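Local coordinates for protein TbpB (Actinobacillus pleuropneumoniae, PDB 3HOL) that binds host transferrin as the lipoprotein component of the bacterial transferrin receptor and so probably serves iron acquisition, at residues Y7-T12 with C333-Y338; A13-E18 with Q361-A366; A278-L283 with S289-F294; S298-D303 with I307-S312; G474-Y477 with E483-G486. All blocks are in the same frame, centred on the assembly; numbering follows the deposited sequence.

All five contacts lie in the C-lobe half of the molecule; contacts 3 and 4 are within the handle, contact 5 is in the barrel. Contacts 1 and 2 tie the N-terminal segment to the handle; their centres lie about 12 Å apart, and Lys15 N of contact 2 meets Glu337 OE2 of contact 1 at 2.8 Å. Contact 5, a hairpin, is about 13 Å from contact 1 and about 12 Å from contact 2, centre to centre, and Glu483 OE2 takes Glu337 N at 2.6 Å. Contacts 3 and 4 are successive hairpins with centres about 13 Å apart, packing Leu291 on Leu300. Gln361 of contact 2 touches both, and its NE2 reaches Val299 O at 2.7 Å.

Contact 1 of 5, residues Y7-T12 with C333-Y338; sequences YKDVET and CSNLEY
The backbones stay well apart, with Asp9 CA and Asn335 CA, the nearest pair, separated by 8.4 Å, so Asp9 at the end of strand 7-9 reaches a type I beta turn running from Cys333 to Leu336 through side chains alone. Asn335 ND2 donates to Asp9 OD2 at 3.0 Å, and the bond is nearly straight, 169° at the hydrogen. The oxygen is met on its syn side, somewhat out of the carboxylate plane, while the acceptor lies close to the amide plane of Asn335. Although the two side chains cross at about a right angle, the carboxylate and amide planes are only 19° apart. Asn335 CG sits between its own backbone N and carbonyl carbon (chi1 70°), which swings the amide out from the turn toward the strand. Asparagine suits this third turn position, being short and able to offer an N-H; aspartate supplies an acceptor of matching reach. The turn itself is closed by Leu336 N on Cys333 O at 3.1 Å; Cys333, its first residue, is also disulfide-bonded to Cys332. The bond thus joins the short N-terminal strand, paired with strand 495-508 of the C-lobe barrel sheet, to a beta turn of the handle domain.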
# COMPACT_ATOMS: atom_id res chain seq x y z
N TYR A 7 -3.23 -36.50 0.33
CA TYR A 7 -3.64 -35.21 0.89
C TYR A 7 -4.44 -34.39 -0.13
O TYR A 7 -4.30 -34.57 -1.34
CB TYR A 7 -2.39 -34.41 1.31
CG TYR A 7 -1.77 -34.83 2.62
CD1 TYR A 7 -2.40 -34.55 3.84
CD2 TYR A 7 -0.52 -35.47 2.66
CE1 TYR A 7 -1.82 -34.91 5.07
CE2 TYR A 7 0.06 -35.85 3.89
CZ TYR A 7 -0.60 -35.56 5.09
OH TYR A 7 -0.06 -35.91 6.31
N LYS A 8 -5.29 -33.49 0.37
CA LYS A 8 -6.00 -32.55 -0.50
C LYS A 8 -6.14 -31.19 0.21
O LYS A 8 -6.18 -31.12 1.45
CB LYS A 8 -7.36 -33.09 -0.91
CG LYS A 8 -8.31 -33.31 0.26
CD LYS A 8 -9.65 -33.89 -0.19
CE LYS A 8 -10.59 -33.98 0.98
NZ LYS A 8 -11.84 -34.69 0.60
N ASP A 9 -6.18 -30.11 -0.58
CA ASP A 9 -6.37 -28.76 -0.04
C ASP A 9 -7.52 -28.80 0.93
O ASP A 9 -8.56 -29.37 0.61
CB ASP A 9 -6.71 -27.76 -1.16
CG ASP A 9 -5.52 -27.40 -2.01
OD1 ASP A 9 -4.40 -27.88 -1.73
OD2 ASP A 9 -5.71 -26.64 -2.98
N VAL A 10 -7.32 -28.21 2.10
CA VAL A 10 -8.43 -27.96 3.02
C VAL A 10 -9.45 -27.02 2.35
O VAL A 10 -9.09 -26.09 1.64
CB VAL A 10 -7.93 -27.36 4.36
CG1 VAL A 10 -9.13 -26.90 5.24
CG2 VAL A 10 -7.03 -28.35 5.12
N GLU A 11 -10.74 -27.31 2.55
CA GLU A 11 -11.81 -26.46 2.06
C GLU A 11 -11.92 -25.25 2.95
O GLU A 11 -12.03 -25.36 4.16
CB GLU A 11 -13.15 -27.19 1.99
CG GLU A 11 -13.21 -28.22 0.88
CD GLU A 11 -13.49 -27.63 -0.50
OE1 GLU A 11 -13.59 -28.44 -1.44
OE2 GLU A 11 -13.62 -26.38 -0.67
N THR A 12 -11.85 -24.09 2.34
CA THR A 12 -11.83 -22.85 3.06
C THR A 12 -12.77 -21.90 2.35
O THR A 12 -12.81 -21.89 1.12
CB THR A 12 -10.40 -22.28 3.08
OG1 THR A 12 -10.36 -21.12 3.91
CG2 THR A 12 -9.93 -21.90 1.68
N CYS A 333 -1.23 -18.38 -7.08
CA CYS A 333 -1.83 -19.57 -7.70
C CYS A 333 -3.37 -19.48 -7.58
O CYS A 333 -3.90 -18.83 -6.66
CB CYS A 333 -1.39 -20.82 -6.94
SG CYS A 333 0.40 -20.97 -6.58
N SER A 334 -4.08 -20.19 -8.46
CA SER A 334 -5.56 -20.21 -8.44
C SER A 334 -6.18 -20.74 -7.11
O SER A 334 -7.32 -20.45 -6.79
CB SER A 334 -6.10 -21.05 -9.64
OG SER A 334 -5.59 -22.37 -9.56
N ASN A 335 -5.41 -21.50 -6.34
CA ASN A 335 -5.89 -22.05 -5.08
C ASN A 335 -5.45 -21.27 -3.83
O ASN A 335 -5.69 -21.72 -2.70
CB ASN A 335 -5.49 -23.53 -4.97
CG ASN A 335 -3.97 -23.72 -4.76
OD1 ASN A 335 -3.15 -23.00 -5.32
ND2 ASN A 335 -3.61 -24.70 -3.97
N LEU A 336 -4.80 -20.12 -4.03
CA LEU A 336 -4.41 -19.27 -2.90
C LEU A 336 -5.14 -17.95 -3.03
O LEU A 336 -5.15 -17.35 -4.12
CB LEU A 336 -2.90 -19.02 -2.91
CG LEU A 336 -2.03 -20.28 -2.80
CD1 LEU A 336 -0.51 -19.96 -3.06
CD2 LEU A 336 -2.24 -20.95 -1.46
N GLU A 337 -5.79 -17.52 -1.95
CA GLU A 337 -6.64 -16.31 -1.98
C GLU A 337 -6.02 -15.10 -1.25
O GLU A 337 -6.44 -13.95 -1.48
CB GLU A 337 -7.98 -16.65 -1.34
CG GLU A 337 -8.78 -17.74 -2.09
CD GLU A 337 -9.88 -17.14 -2.93
OE1 GLU A 337 -10.01 -17.49 -4.12
OE2 GLU A 337 -10.61 -16.28 -2.40
N TYR A 338 -5.04 -15.35 -0.38
CA TYR A 338 -4.51 -14.28 0.50
C TYR A 338 -3.02 -13.97 0.28
O TYR A 338 -2.42 -13.22 1.07
CB TYR A 338 -4.78 -14.61 1.98
CG TYR A 338 -6.27 -14.74 2.27
CD1 TYR A 338 -7.03 -13.63 2.58
CD2 TYR A 338 -6.93 -15.99 2.19
CE1 TYR A 338 -8.39 -13.73 2.85
CE2 TYR A 338 -8.29 -16.10 2.44
CZ TYR A 338 -9.01 -14.97 2.79
OH TYR A 338 -10.35 -15.07 3.02

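Contact 2 of 5, residues A13-E18 with Q361-A366; sequences AKKEKE and QGERTA
Lys15 brings its ammonium group up in front of the Glu363 carboxylate, between the two oxygens, the two side chains coming from opposite directions. NZ lies 2.9 Å from Glu363 OE2 in a salt bridge, approaching on the syn side and 18° out of the carboxylate plane. Glu363 OE1 is equally near, at 2.9 Å from Lys15 NZ, but its hydrogen bond is weak. Behind the charge, Lys15 CE passes 3.4 Å from Glu363 OE1, so the last methylene accompanies the ammonium to the carboxylate. The backbones are far apart, 11.5 Å between Lys15 CA and Glu363 CA, and both chains must stretch to meet. Lys15 does so with every torsion close to trans, starting with CG opposite the backbone N (chi1 -174°), and Glu363 is likewise extended beyond CG. Lysine and glutamate suit this span because each carries its charge on a long, flexible stem. The pair joins the irregular segment 13-18, which leads from strand 7-9 toward strand 29-33, to the end of strand 356-363 in the handle sheet of the C lobe. Glu363 OE2 also accepts the backbone N-H of Ala297, which helps to fix the carboxylate and, with the ammonium, would probably favour its ionised form. Tyr338 packs against both side chains.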
# COMPACT_ATOMS: atom_id res chain seq x y z
N ALA A 13 -13.55 -21.13 3.10
CA ALA A 13 -14.35 -20.04 2.54
C ALA A 13 -13.53 -19.18 1.55
O ALA A 13 -12.35 -18.92 1.78
CB ALA A 13 -14.88 -19.17 3.67
N LYS A 14 -14.13 -18.76 0.45
CA LYS A 14 -13.38 -17.91 -0.46
C LYS A 14 -13.35 -16.47 0.09
O LYS A 14 -14.25 -16.09 0.84
CB LYS A 14 -13.93 -17.99 -1.89
CG LYS A 14 -15.11 -17.08 -2.18
CD LYS A 14 -15.72 -17.40 -3.54
CE LYS A 14 -17.00 -16.58 -3.77
NZ LYS A 14 -17.81 -16.38 -2.53
N LYS A 15 -12.31 -15.71 -0.25
CA LYS A 15 -12.18 -14.33 0.22
C LYS A 15 -13.38 -13.56 -0.30
O LYS A 15 -13.65 -13.59 -1.49
CB LYS A 15 -10.91 -13.68 -0.30
CG LYS A 15 -10.62 -12.28 0.25
CD LYS A 15 -9.23 -11.76 -0.21
CE LYS A 15 -8.96 -10.39 0.38
NZ LYS A 15 -7.78 -9.69 -0.23
N GLU A 16 -14.09 -12.86 0.58
CA GLU A 16 -15.27 -12.11 0.13
C GLU A 16 -14.82 -11.00 -0.80
O GLU A 16 -14.08 -10.12 -0.40
CB GLU A 16 -16.04 -11.54 1.31
CG GLU A 16 -15.18 -11.20 2.51
CD GLU A 16 -15.92 -10.42 3.59
OE1 GLU A 16 -15.29 -10.20 4.66
OE2 GLU A 16 -17.10 -10.03 3.38
N LYS A 17 -15.23 -11.07 -2.05
CA LYS A 17 -14.86 -10.03 -3.01
C LYS A 17 -15.40 -8.71 -2.51
O LYS A 17 -16.46 -8.64 -1.89
CB LYS A 17 -15.43 -10.33 -4.39
CG LYS A 17 -14.69 -9.64 -5.53
CD LYS A 17 -14.68 -10.54 -6.76
CE LYS A 17 -14.31 -11.99 -6.39
NZ LYS A 17 -14.37 -12.92 -7.56
N GLU A 18 -14.64 -7.66 -2.75
CA GLU A 18 -15.00 -6.33 -2.28
C GLU A 18 -14.90 -5.38 -3.47
O GLU A 18 -14.08 -5.61 -4.38
CB GLU A 18 -14.05 -5.94 -1.14
CG GLU A 18 -13.79 -4.45 -0.94
CD GLU A 18 -12.53 -4.22 -0.11
OE1 GLU A 18 -12.67 -3.85 1.07
OE2 GLU A 18 -11.41 -4.46 -0.63
N GLN A 361 3.71 -11.49 -2.45
CA GLN A 361 2.86 -10.63 -1.65
C GLN A 361 1.92 -11.47 -0.79
O GLN A 361 1.43 -12.50 -1.23
CB GLN A 361 2.05 -9.68 -2.55
CG GLN A 361 2.93 -8.93 -3.61
CD GLN A 361 2.20 -7.69 -4.17
OE1 GLN A 361 2.76 -6.57 -4.20
NE2 GLN A 361 0.94 -7.86 -4.56
N GLY A 362 1.65 -11.04 0.44
CA GLY A 362 0.76 -11.79 1.30
C GLY A 362 0.08 -10.85 2.30
O GLY A 362 0.64 -9.81 2.66
N GLU A 363 -1.12 -11.25 2.72
CA GLU A 363 -1.92 -10.52 3.72
C GLU A 363 -1.84 -11.33 5.00
O GLU A 363 -2.52 -12.36 5.10
CB GLU A 363 -3.39 -10.45 3.23
CG GLU A 363 -3.52 -9.81 1.85
CD GLU A 363 -4.86 -10.05 1.16
OE1 GLU A 363 -5.85 -10.40 1.83
OE2 GLU A 363 -4.92 -9.90 -0.08
N ARG A 364 -1.00 -10.91 5.97
CA ARG A 364 -0.71 -11.76 7.14
C ARG A 364 -1.94 -12.10 7.93
O ARG A 364 -2.80 -11.24 8.14
CB ARG A 364 0.21 -11.05 8.14
CG ARG A 364 1.63 -10.93 7.71
CD ARG A 364 2.40 -12.27 7.83
NE ARG A 364 3.79 -12.07 7.38
CZ ARG A 364 4.87 -12.06 8.17
NH1 ARG A 364 6.06 -11.84 7.62
NH2 ARG A 364 4.76 -12.27 9.49
N THR A 365 -1.98 -13.31 8.46
CA THR A 365 -3.01 -13.70 9.45
C THR A 365 -2.97 -12.79 10.69
O THR A 365 -1.88 -12.55 11.25
CB THR A 365 -2.79 -15.15 9.89
OG1 THR A 365 -2.80 -15.99 8.73
CG2 THR A 365 -3.88 -15.62 10.92
N ALA A 366 -4.12 -12.31 11.15
CA ALA A 366 -4.16 -11.60 12.43
C ALA A 366 -3.62 -12.53 13.54
O ALA A 366 -3.99 -13.73 13.61
CB ALA A 366 -5.60 -11.07 12.75

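Contact 3 of 5, residues A278-L283 with S289-F294; sequences ASKIDL and SELNNF
Lys280 and Ser289 form a hydrogen-bonded antiparallel pair: Lys280 N donates to Ser289 O and Ser289 N returns a bond to Lys280 O, each at 2.8 Å. This is a beta hairpin of the C-lobe handle, made by strands 272-282 and 287-290. Next along it, Ser279 and Glu290 form a non-hydrogen-bonded pair with CA atoms 4.4 Å apart, and Ser279 CA makes a CA-H...O contact with Ser289 O. Beyond the strand end, Leu291 N reaches Ala278 O at 2.9 Å in a nearly straight bond. Ala278 carries only a methyl, so segment 289-294 can come close: its CB lies 3.6 Å from Asn293 CB and 3.9 Å from Leu291 CB. Leu291 is buried and packs its apolar end on Leu300 of the next hairpin, which suits leucine; its CD1 lies 3.7 Å from Ser279 O.

The polar side chains of the contact are positioned by partners beyond the two segments. Asn293, buried, bonds through its amide to Gly295 N and Asp296 O. Ser279 OG bonds to Gln487 NE2 from the barrel, while Glu290, bent at chi2 (-61°), turns its carboxylate back toward strand 272-282 and forms a salt bridge with Lys112. Lys280 and Ser289 share a partly exposed face, where hydroxyl and amine can meet water: one molecule links Lys280 O with Ser289 OG and bonds weakly to Lys280 NZ. On the Glu290 side of the sheet, a second water accepts from Ala278 N and donates to Glu290 OE1 at 2.8 Å.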
# COMPACT_ATOMS: atom_id res chain seq x y z
N ALA A 278 5.37 -7.72 0.74
CA ALA A 278 5.35 -7.40 -0.69
C ALA A 278 6.77 -7.00 -1.07
O ALA A 278 7.23 -5.91 -0.73
CB ALA A 278 4.35 -6.23 -1.02
N SER A 279 7.48 -7.92 -1.71
CA SER A 279 8.86 -7.67 -2.09
C SER A 279 9.18 -8.35 -3.38
O SER A 279 8.42 -9.19 -3.87
CB SER A 279 9.87 -8.06 -0.98
OG SER A 279 9.67 -9.38 -0.60
N LYS A 280 10.31 -7.94 -3.94
CA LYS A 280 10.75 -8.35 -5.25
C LYS A 280 12.23 -8.70 -5.14
O LYS A 280 13.02 -7.94 -4.58
CB LYS A 280 10.50 -7.20 -6.23
CG LYS A 280 11.14 -7.36 -7.62
CD LYS A 280 10.60 -6.31 -8.60
CE LYS A 280 11.08 -4.91 -8.25
NZ LYS A 280 12.49 -4.74 -8.75
N ILE A 281 12.60 -9.87 -5.66
CA ILE A 281 13.99 -10.30 -5.75
C ILE A 281 14.44 -10.13 -7.20
O ILE A 281 13.85 -10.70 -8.11
CB ILE A 281 14.19 -11.78 -5.36
CG1 ILE A 281 13.76 -12.02 -3.92
CG2 ILE A 281 15.70 -12.20 -5.60
CD1 ILE A 281 13.60 -13.50 -3.53
N ASP A 282 15.46 -9.32 -7.41
CA ASP A 282 16.02 -9.09 -8.74
C ASP A 282 16.96 -10.27 -9.10
O ASP A 282 17.92 -10.52 -8.38
CB ASP A 282 16.77 -7.75 -8.73
CG ASP A 282 17.44 -7.45 -10.03
OD1 ASP A 282 17.01 -6.51 -10.72
OD2 ASP A 282 18.42 -8.15 -10.36
N LEU A 283 16.68 -10.99 -10.19
CA LEU A 283 17.44 -12.21 -10.50
C LEU A 283 18.78 -11.98 -11.22
O LEU A 283 19.52 -12.95 -11.45
CB LEU A 283 16.59 -13.24 -11.24
CG LEU A 283 15.43 -13.75 -10.38
CD1 LEU A 283 14.42 -14.50 -11.22
CD2 LEU A 283 15.92 -14.59 -9.20
N SER A 289 14.00 -5.89 -2.94
CA SER A 289 13.46 -4.56 -2.70
C SER A 289 11.96 -4.63 -2.34
O SER A 289 11.28 -5.59 -2.70
CB SER A 289 13.71 -3.62 -3.88
OG SER A 289 12.95 -4.00 -5.01
N GLU A 290 11.48 -3.61 -1.62
CA GLU A 290 10.09 -3.53 -1.19
C GLU A 290 9.20 -3.10 -2.33
O GLU A 290 9.58 -2.25 -3.14
CB GLU A 290 9.98 -2.52 -0.04
CG GLU A 290 10.63 -2.97 1.23
CD GLU A 290 10.03 -4.25 1.80
OE1 GLU A 290 8.79 -4.54 1.65
OE2 GLU A 290 10.81 -4.97 2.45
N LEU A 291 8.01 -3.68 -2.40
CA LEU A 291 6.95 -3.22 -3.31
C LEU A 291 5.94 -2.40 -2.54
O LEU A 291 5.63 -2.73 -1.39
CB LEU A 291 6.21 -4.42 -3.93
CG LEU A 291 7.01 -5.22 -4.95
CD1 LEU A 291 6.26 -6.54 -5.30
CD2 LEU A 291 7.35 -4.39 -6.24
N ASN A 292 5.38 -1.36 -3.16
CA ASN A 292 4.25 -0.68 -2.53
C ASN A 292 3.00 -1.56 -2.51
O ASN A 292 2.55 -2.08 -3.55
CB ASN A 292 3.96 0.64 -3.26
CG ASN A 292 5.07 1.63 -3.08
OD1 ASN A 292 5.74 1.66 -2.03
ND2 ASN A 292 5.26 2.48 -4.08
N ASN A 293 2.40 -1.73 -1.34
CA ASN A 293 1.19 -2.55 -1.27
C ASN A 293 0.28 -2.03 -0.16
O ASN A 293 0.78 -1.59 0.89
CB ASN A 293 1.56 -4.01 -0.98
CG ASN A 293 0.36 -4.94 -1.12
OD1 ASN A 293 -0.33 -5.15 -0.14
ND2 ASN A 293 0.06 -5.39 -2.34
N PHE A 294 -1.04 -2.05 -0.39
CA PHE A 294 -1.94 -1.48 0.61
C PHE A 294 -2.71 -2.53 1.41
O PHE A 294 -3.53 -2.20 2.25
CB PHE A 294 -2.88 -0.47 -0.05
CG PHE A 294 -2.17 0.60 -0.81
CD1 PHE A 294 -1.43 1.56 -0.14
CD2 PHE A 294 -2.27 0.66 -2.21
CE1 PHE A 294 -0.78 2.59 -0.85
CE2 PHE A 294 -1.64 1.66 -2.94
CZ PHE A 294 -0.87 2.63 -2.25
O HOH W 1 7.71 -7.00 2.29
O HOH W 2 14.31 -6.24 -6.18

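Contact 4 of 5, residues S298-D303 with I307-S312; sequences SVLIID and IKLAGS
Ser298 O receives the amide of Leu309 at 2.7 Å, a nearly straight bond of 171° at the hydrogen. Two more backbone bonds follow: Leu300 N to Ile307 O at 2.8 Å, and Ile307 N to Leu300 O at 2.7 Å. Together they register the antiparallel hairpin of strands 299-302 and 305-308, with Val299 and Lys308 as its non-hydrogen-bonded pair. The side chains divide between two faces. On one, Leu300 and Ile307 stand in the hydrogen-bonded pair, and the Leu300 CB methylene meets Leu309 CD1 at 3.9 Å. Ile302 slants across Ile307, its CG1 touching Ile307 CD1 at 3.7 Å; chi1 of Ile307 (-51°) sets CG1 beside the backbone N and chi2 extends CD1 from there. Isoleucine and leucine suit this face because Phe359, Ile320 and Leu344 of the handle sheet cover it. On the other face Val299 and Lys308 lie side by side, pointing the same way. The lysine bends at chi2 and chi4 and folds its CD and NZ against the valine methyl, NZ at 3.7 Å from Val299 CG2. Leu309 is the centre of an inverse gamma turn, where the chain leaves the strand after Lys308. The chemistry implies a two-sided hairpin: an oily face laid against the handle sheet, and an outer face where the exposed Lys308 can probably still reach solvent while lying along Val299.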
# COMPACT_ATOMS: atom_id res chain seq x y z
N SER A 298 -3.41 -9.37 -4.14
CA SER A 298 -3.79 -9.55 -5.56
C SER A 298 -3.68 -8.28 -6.40
O SER A 298 -4.07 -8.25 -7.58
CB SER A 298 -5.18 -10.16 -5.69
OG SER A 298 -5.16 -11.44 -5.06
N VAL A 299 -3.10 -7.24 -5.81
CA VAL A 299 -2.80 -6.04 -6.57
C VAL A 299 -1.28 -5.89 -6.53
O VAL A 299 -0.66 -5.81 -5.45
CB VAL A 299 -3.54 -4.82 -5.96
CG1 VAL A 299 -3.06 -3.52 -6.57
CG2 VAL A 299 -5.08 -4.98 -6.12
N LEU A 300 -0.67 -5.89 -7.70
CA LEU A 300 0.78 -5.80 -7.77
C LEU A 300 1.08 -4.47 -8.42
O LEU A 300 0.64 -4.23 -9.56
CB LEU A 300 1.33 -6.99 -8.59
CG LEU A 300 2.81 -6.99 -8.94
CD1 LEU A 300 3.66 -7.26 -7.67
CD2 LEU A 300 3.13 -8.02 -10.04
N ILE A 301 1.80 -3.60 -7.72
CA ILE A 301 2.08 -2.26 -8.22
C ILE A 301 3.48 -2.22 -8.82
O ILE A 301 4.46 -2.35 -8.11
CB ILE A 301 1.89 -1.15 -7.10
CG1 ILE A 301 0.51 -1.30 -6.42
CG2 ILE A 301 2.08 0.27 -7.67
CD1 ILE A 301 0.12 -0.17 -5.41
N ILE A 302 3.56 -2.01 -10.13
CA ILE A 302 4.87 -1.95 -10.81
C ILE A 302 5.10 -0.57 -11.39
O ILE A 302 4.28 -0.08 -12.19
CB ILE A 302 5.02 -3.01 -11.96
CG1 ILE A 302 4.75 -4.43 -11.45
CG2 ILE A 302 6.44 -2.88 -12.66
CD1 ILE A 302 5.60 -4.88 -10.26
N ASP A 303 6.21 0.04 -10.98
CA ASP A 303 6.59 1.39 -11.40
C ASP A 303 5.36 2.30 -11.39
O ASP A 303 5.09 3.01 -12.38
CB ASP A 303 7.28 1.35 -12.78
CG ASP A 303 7.73 2.72 -13.24
OD1 ASP A 303 8.13 3.55 -12.38
OD2 ASP A 303 7.69 2.96 -14.47
N ILE A 307 -1.43 -3.66 -11.20
CA ILE A 307 -1.79 -4.86 -11.96
C ILE A 307 -2.71 -5.72 -11.09
O ILE A 307 -2.35 -6.06 -9.96
CB ILE A 307 -0.53 -5.66 -12.39
CG1 ILE A 307 0.48 -4.74 -13.09
CG2 ILE A 307 -0.91 -6.84 -13.27
CD1 ILE A 307 1.78 -5.42 -13.51
N LYS A 308 -3.92 -6.01 -11.58
CA LYS A 308 -4.84 -6.88 -10.84
C LYS A 308 -4.52 -8.33 -11.19
O LYS A 308 -4.62 -8.75 -12.35
CB LYS A 308 -6.32 -6.54 -11.11
CG LYS A 308 -6.74 -5.09 -10.84
CD LYS A 308 -7.38 -4.89 -9.43
CE LYS A 308 -7.71 -3.40 -9.09
NZ LYS A 308 -6.61 -2.59 -8.42
N LEU A 309 -4.11 -9.09 -10.19
CA LEU A 309 -3.74 -10.48 -10.37
C LEU A 309 -4.99 -11.35 -10.23
O LEU A 309 -5.29 -11.86 -9.18
CB LEU A 309 -2.65 -10.88 -9.37
CG LEU A 309 -1.38 -10.02 -9.42
CD1 LEU A 309 -0.28 -10.49 -8.47
CD2 LEU A 309 -0.81 -9.97 -10.84
N ALA A 310 -5.71 -11.52 -11.32
CA ALA A 310 -6.85 -12.45 -11.34
C ALA A 310 -6.77 -13.25 -12.64
O ALA A 310 -6.21 -12.79 -13.63
CB ALA A 310 -8.16 -11.67 -11.22
N GLY A 311 -7.27 -14.47 -12.64
CA GLY A 311 -7.18 -15.26 -13.84
C GLY A 311 -7.74 -16.63 -13.59
O GLY A 311 -7.93 -17.03 -12.44
N SER A 312 -7.97 -17.34 -14.68
CA SER A 312 -8.64 -18.61 -14.64
C SER A 312 -7.65 -19.71 -14.39
O SER A 312 -8.00 -20.73 -13.78
CB SER A 312 -9.35 -18.87 -15.98
OG SER A 312 -8.55 -18.51 -17.12

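Contact 5 of 5, residues G474-Y477 with E483-G486; sequences GGFY and ELGG
This is a buried antiparallel strand pairing in the C-lobe barrel, where strand 470-477 turns back into strand 483-492. The short strand axes approach to 4.6 Å. Gly475 N donates to Gly485 O and Gly485 N to Gly475 O, while Tyr477 N reaches Glu483 O at 2.9 Å. Glycine fits positions 474 and 486 because, having no side chain, it lets Gly474 CA and Gly486 CA come within 3.7 Å. As neighbours in an antiparallel beta hairpin, Phe476 and Leu484 point the same way, side by side, with Phe476 CE1 3.8 Å from Leu484 CD2. Phe408, Val410 and Leu417 also pack on this apolar face, and Phe476 meets the ring of Phe412. The other face is shaped by Tyr477: with CG beside the backbone N (chi1 -53°), its ring folds back along the glycines. Gly475 O stands 3.5 Å above one ring face, offset toward the rim, and Tyr477 CE2 comes to 3.5 Å from Gly485 N, a closeness that the bare backbone of Gly485 allows. The phenol then reaches Asp277 of the handle, and Glu483, extended beyond CG, directs its carboxylate to the backbone of Glu337 and Tyr338.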
# COMPACT_ATOMS: atom_id res chain seq x y z
N GLY A 474 9.16 -15.71 6.11
CA GLY A 474 7.85 -15.75 5.49
C GLY A 474 6.73 -15.62 6.50
O GLY A 474 6.96 -15.22 7.65
N GLY A 475 5.52 -15.90 6.06
CA GLY A 475 4.40 -15.73 6.94
C GLY A 475 3.23 -16.66 6.67
O GLY A 475 3.21 -17.40 5.69
N PHE A 476 2.26 -16.53 7.56
CA PHE A 476 0.97 -17.17 7.44
C PHE A 476 -0.05 -16.13 7.00
O PHE A 476 -0.04 -15.03 7.52
CB PHE A 476 0.61 -17.78 8.79
CG PHE A 476 1.50 -18.96 9.14
CD1 PHE A 476 1.23 -20.24 8.63
CD2 PHE A 476 2.65 -18.77 9.92
CE1 PHE A 476 2.11 -21.32 8.92
CE2 PHE A 476 3.50 -19.84 10.23
CZ PHE A 476 3.24 -21.11 9.72
N TYR A 477 -0.89 -16.49 6.01
CA TYR A 477 -1.78 -15.54 5.37
C TYR A 477 -3.23 -15.99 5.42
O TYR A 477 -3.51 -17.20 5.34
CB TYR A 477 -1.36 -15.36 3.91
CG TYR A 477 0.11 -15.00 3.75
CD1 TYR A 477 0.63 -13.84 4.35
CD2 TYR A 477 0.98 -15.82 3.03
CE1 TYR A 477 2.02 -13.49 4.20
CE2 TYR A 477 2.37 -15.48 2.87
CZ TYR A 477 2.87 -14.32 3.47
OH TYR A 477 4.22 -13.97 3.31
N GLU A 483 -2.87 -20.59 4.52
CA GLU A 483 -1.89 -20.38 3.47
C GLU A 483 -0.59 -19.91 4.11
O GLU A 483 -0.60 -19.18 5.11
CB GLU A 483 -2.39 -19.34 2.44
CG GLU A 483 -3.79 -19.71 1.82
CD GLU A 483 -4.32 -18.70 0.81
OE1 GLU A 483 -3.60 -17.75 0.49
OE2 GLU A 483 -5.46 -18.87 0.30
N LEU A 484 0.52 -20.35 3.54
CA LEU A 484 1.85 -19.85 3.97
C LEU A 484 2.72 -19.58 2.76
O LEU A 484 2.47 -20.11 1.66
CB LEU A 484 2.55 -20.80 4.97
CG LEU A 484 3.13 -22.17 4.54
CD1 LEU A 484 4.47 -22.11 3.82
CD2 LEU A 484 3.26 -23.07 5.73
N GLY A 485 3.71 -18.71 2.94
CA GLY A 485 4.63 -18.38 1.85
C GLY A 485 5.89 -17.76 2.40
O GLY A 485 5.94 -17.35 3.56
N GLY A 486 6.92 -17.66 1.57
CA GLY A 486 8.14 -16.99 2.02
C GLY A 486 9.18 -16.96 0.92
O GLY A 486 8.90 -17.29 -0.23